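PDB 3OCJ: putative exported protein from Bordetella parapertussis, which is of unknown function but probably transfers a methyl group from S-adenosylmethionine through a Rossmann-like methyltransferase domain. Local coordinates for residues D152-A155 against L156-A159; E208-R211 against R212-Q215. One frame throughout, in Å; residues are numbered along the deposited sequence.

Contact 1: residues D152-A155 against L156-A159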
loop_
_atom_site.group_PDB
_atom_site.type_symbol
_atom_site.label_atom_id
_atom_site.label_comp_id
_atom_site.label_asym_id
_atom_site.label_seq_id
_atom_site.Cartn_x
_atom_site.Cartn_y
_atom_site.Cartn_z
ATOM N N ASP A 152 6.354 -8.267 10.281
ATOM C CA ASP A 152 7.054 -9.211 9.410
ATOM C C ASP A 152 8.567 -9.059 9.579
ATOM O O ASP A 152 9.136 -8.024 9.223
ATOM C CB ASP A 152 6.658 -8.932 7.959
ATOM C CG ASP A 152 7.293 -9.893 6.976
ATOM O OD1 ASP A 152 8.011 -10.819 7.406
ATOM O OD2 ASP A 152 7.062 -9.717 5.765
ATOM N N PRO A 153 9.236 -10.086 10.116
ATOM C CA PRO A 153 10.690 -9.992 10.298
ATOM C C PRO A 153 11.413 -9.762 8.971
ATOM O O PRO A 153 12.467 -9.141 8.954
ATOM C CB PRO A 153 11.070 -11.367 10.863
ATOM C CG PRO A 153 9.800 -11.964 11.356
ATOM C CD PRO A 153 8.698 -11.393 10.531
ATOM N N GLU A 154 10.849 -10.260 7.874
ATOM C CA GLU A 154 11.443 -10.054 6.557
ATOM C C GLU A 154 11.393 -8.588 6.143
ATOM O O GLU A 154 12.271 -8.108 5.424
ATOM C CB GLU A 154 10.742 -10.909 5.499
ATOM C CG GLU A 154 11.037 -12.389 5.615
ATOM C CD GLU A 154 12.520 -12.686 5.504
ATOM O OE1 GLU A 154 13.155 -12.213 4.536
ATOM O OE2 GLU A 154 13.052 -13.391 6.387
ATOM N N ALA A 155 10.356 -7.879 6.583
ATOM C CA ALA A 155 10.260 -6.448 6.322
ATOM C C ALA A 155 11.402 -5.709 7.021
ATOM O O ALA A 155 12.051 -4.847 6.427
ATOM C CB ALA A 155 8.904 -5.904 6.782
ATOM N N LEU A 156 11.635 -6.048 8.284
ATOM C CA LEU A 156 12.685 -5.386 9.054
ATOM C C LEU A 156 14.068 -5.678 8.478
ATOM O O LEU A 156 14.882 -4.773 8.337
ATOM C CB LEU A 156 12.602 -5.781 10.526
ATOM C CG LEU A 156 11.245 -5.445 11.143
ATOM C CD1 LEU A 156 11.223 -5.809 12.607
ATOM C CD2 LEU A 156 10.899 -3.952 10.957
ATOM N N ASP A 157 14.319 -6.935 8.125
ATOM C CA ASP A 157 15.578 -7.301 7.491
ATOM C C ASP A 157 15.785 -6.513 6.203
ATOM O O ASP A 157 16.891 -6.054 5.914
ATOM C CB ASP A 157 15.627 -8.803 7.196
ATOM C CG ASP A 157 15.686 -9.646 8.456
ATOM O OD1 ASP A 157 15.807 -9.068 9.557
ATOM O OD2 ASP A 157 15.615 -10.889 8.346
ATOM N N GLY A 158 14.719 -6.359 5.424
ATOM C CA GLY A 158 14.806 -5.622 4.177
ATOM C C GLY A 158 15.038 -4.137 4.383
ATOM O O GLY A 158 15.735 -3.492 3.595
ATOM N N ALA A 159 14.441 -3.577 5.430
ATOM C CA ALA A 159 14.665 -2.167 5.743
ATOM C C ALA A 159 16.134 -1.941 6.082
ATOM O O ALA A 159 16.754 -0.995 5.598
ATOM C CB ALA A 159 13.769 -1.717 6.890
#
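Asp157 and Pro153 meet where the first turn of helix 153-163 closes: Asp157 N donates to Pro153 O at 3.0 Å, with an N-H...O angle of 169°. The side chain of Asp157 bends back over the same carbonyl. Its chi1 of -68° sets CG beside its own backbone nitrogen and leaves OD1 3.4 Å from Pro153 O, two acceptors that do not bond. Glu154 slants across it, its OE2 4.1 Å from Asp157 OD2 and the two carboxylate planes 83° apart. Such like charges would repel, but the positive end of the helix dipole probably makes acidic groups tolerable here. The same i+4 pattern continues with Gly158 N to Glu154 O and Ala159 N to Ala155 O, the latter at 2.9 Å; a glycine and two alanines keep this buried side slim. The Leu156 side chain, with CG 3.8 Å from Asp152 O, touches Cys127, Asp150 of strand 145-150 and Arg176 of strand 172-176.

Asp152 fixes the start of all this. Its OD1 accepts Glu154 N at 2.9 Å from well above the carboxylate plane, while its carbonyl receives a weak bond from Leu156 N at 3.3 Å. Asp150 in turn holds the backbone nitrogen of Asp152. Proline suits the following place because it has no N-H to satisfy in the first turn. An aspartate N-cap starting the helix just beyond a strand belongs here to the beta-alpha-beta unit of strand 145-150, helix 153-163 and strand 172-176, part of the Rossmann-like methyltransferase fold.

Contact 2: residues E208-R211 against R212-Q215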
loop_
_atom_site.group_PDB
_atom_site.type_symbol
_atom_site.label_atom_id
_atom_site.label_comp_id
_atom_site.label_asym_id
_atom_site.label_seq_id
_atom_site.Cartn_x
_atom_site.Cartn_y
_atom_site.Cartn_z
ATOM N N GLU A 208 -9.934 2.353 15.514
ATOM C CA GLU A 208 -9.080 2.051 16.653
ATOM C C GLU A 208 -7.595 2.106 16.301
ATOM O O GLU A 208 -6.773 2.541 17.118
ATOM C CB GLU A 208 -9.474 0.719 17.296
ATOM C CG GLU A 208 -10.804 0.805 18.028
ATOM C CD GLU A 208 -10.877 2.029 18.933
ATOM O OE1 GLU A 208 -9.933 2.236 19.725
ATOM O OE2 GLU A 208 -11.862 2.795 18.848
ATOM N N LEU A 209 -7.251 1.689 15.085
ATOM C CA LEU A 209 -5.875 1.821 14.621
ATOM C C LEU A 209 -5.486 3.303 14.593
ATOM O O LEU A 209 -4.423 3.688 15.072
ATOM C CB LEU A 209 -5.722 1.192 13.238
ATOM C CG LEU A 209 -4.336 1.351 12.603
ATOM C CD1 LEU A 209 -3.317 0.458 13.274
ATOM C CD2 LEU A 209 -4.377 1.061 11.116
ATOM N N TYR A 210 -6.372 4.136 14.057
ATOM C CA TYR A 210 -6.112 5.574 14.019
ATOM C C TYR A 210 -5.952 6.152 15.424
ATOM O O TYR A 210 -5.138 7.048 15.639
ATOM C CB TYR A 210 -7.217 6.319 13.271
ATOM C CG TYR A 210 -7.330 6.008 11.787
ATOM C CD1 TYR A 210 -6.283 5.415 11.082
ATOM C CD2 TYR A 210 -8.498 6.321 11.095
ATOM C CE1 TYR A 210 -6.400 5.158 9.716
ATOM C CE2 TYR A 210 -8.632 6.056 9.742
ATOM C CZ TYR A 210 -7.584 5.482 9.058
ATOM O OH TYR A 210 -7.703 5.222 7.716
ATOM N N ARG A 211 -6.728 5.643 16.378
ATOM C CA ARG A 211 -6.603 6.099 17.756
ATOM C C ARG A 211 -5.236 5.745 18.337
ATOM O O ARG A 211 -4.638 6.544 19.063
ATOM C CB ARG A 211 -7.715 5.529 18.634
ATOM C CG ARG A 211 -8.036 6.432 19.807
ATOM C CD ARG A 211 -9.084 5.829 20.721
ATOM N NE ARG A 211 -10.323 5.476 20.028
ATOM C CZ ARG A 211 -11.339 6.309 19.824
ATOM N NH1 ARG A 211 -11.272 7.566 20.241
ATOM N NH2 ARG A 211 -12.424 5.877 19.203
ATOM N N ARG A 212 -4.733 4.553 18.014
ATOM C CA ARG A 212 -3.393 4.179 18.465
ATOM C C ARG A 212 -2.336 5.074 17.832
ATOM O O ARG A 212 -1.385 5.482 18.494
ATOM C CB ARG A 212 -3.126 2.700 18.186
ATOM C CG ARG A 212 -3.981 1.809 19.078
ATOM C CD ARG A 212 -3.862 0.339 18.756
ATOM N NE ARG A 212 -4.722 -0.428 19.655
ATOM C CZ ARG A 212 -4.322 -0.946 20.811
ATOM N NH1 ARG A 212 -3.066 -0.801 21.208
ATOM N NH2 ARG A 212 -5.182 -1.615 21.568
ATOM N N PHE A 213 -2.517 5.416 16.560
ATOM C CA PHE A 213 -1.619 6.384 15.928
ATOM C C PHE A 213 -1.665 7.730 16.668
ATOM O O PHE A 213 -0.638 8.329 16.955
ATOM C CB PHE A 213 -2.000 6.612 14.465
ATOM C CG PHE A 213 -1.787 5.422 13.565
ATOM C CD1 PHE A 213 -0.944 4.384 13.919
ATOM C CD2 PHE A 213 -2.426 5.370 12.327
ATOM C CE1 PHE A 213 -0.757 3.297 13.053
ATOM C CE2 PHE A 213 -2.236 4.302 11.458
ATOM C CZ PHE A 213 -1.403 3.264 11.824
ATOM N N TRP A 214 -2.863 8.210 16.974
ATOM C CA TRP A 214 -3.003 9.486 17.672
ATOM C C TRP A 214 -2.301 9.439 19.026
ATOM O O TRP A 214 -1.576 10.359 19.401
ATOM C CB TRP A 214 -4.482 9.797 17.853
ATOM C CG TRP A 214 -4.791 11.167 18.378
ATOM C CD1 TRP A 214 -5.144 12.268 17.647
ATOM C CD2 TRP A 214 -4.780 11.586 19.755
ATOM N NE1 TRP A 214 -5.366 13.343 18.489
ATOM C CE2 TRP A 214 -5.147 12.947 19.784
ATOM C CE3 TRP A 214 -4.503 10.935 20.966
ATOM C CZ2 TRP A 214 -5.240 13.672 20.973
ATOM C CZ3 TRP A 214 -4.596 11.664 22.149
ATOM C CH2 TRP A 214 -4.960 13.013 22.139
ATOM N N GLN A 215 -2.500 8.347 19.753
ATOM C CA GLN A 215 -1.886 8.204 21.067
ATOM C C GLN A 215 -0.356 8.159 20.979
ATOM O O GLN A 215 0.339 8.655 21.869
ATOM C CB GLN A 215 -2.482 6.989 21.790
ATOM C CG GLN A 215 -3.945 7.220 22.173
ATOM C CD GLN A 215 -4.682 5.959 22.596
ATOM O OE1 GLN A 215 -4.187 4.845 22.427
ATOM N NE2 GLN A 215 -5.887 6.133 23.138
#
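Arg211 O accepts Gln215 N at 2.9 Å, and the glutamine side chain folds over the same oxygen, its CG 3.3 Å away. The Gln215 amide ends beside the aliphatic part of Arg211, with NE2 4.0 Å from Arg211 CG, a van der Waals contact. Beyond its bend at chi3, the Arg211 guanidinium turns an edge to Glu208, which has two conformers: in one of them NE donates to OE1 at 3.3 Å and NH2 to OE2 at 3.2 Å, a side-on salt bridge that is doubtful for the other. Glu280 also pairs with NH2 and would help anchor the charge.

On the buried side Leu209 and Phe213, one turn apart, present apolar side chains to each other. Leu209 has CG anti to its backbone nitrogen (chi1 176°), which swings the branch toward Phe213; CG lies 3.6 Å from CZ. Leu209 O sits over one face of the Phe213 ring while accepting Phe213 N at 3.0 Å. Tyr210 offers its ring edge to Phe213 CD2 and sends its hydroxyl to Asn197.

Helix 203-216 thus packs Tyr210 against helix 271-280 and Leu209 and Phe213 against Trp180, Leu182 and Ser193 of the loops, while Trp214 reaches Phe283 edge-to-face and Lys303, just beyond strand 298-302, by cation-pi.

Both contacts are about two turns of helix in the same methyltransferase domain, yet they do not touch: their centres are 23 Å apart and their nearest atoms about 13 Å. Contact 1 starts the helix between strands 145-150 and 172-176, at one border of the mixed sheet. Contact 2 lies near the end of the helix that leads from strand 188-192 to strand 221-226, farther across the strand order. As in related Rossmann-like methyltransferases, these helices probably flank the sheet on its two faces. A bound palmitic acid lies about 11 Å from the side chain of Asp152 and about 12 Å from that of Leu209, so neither contact lines its site directly.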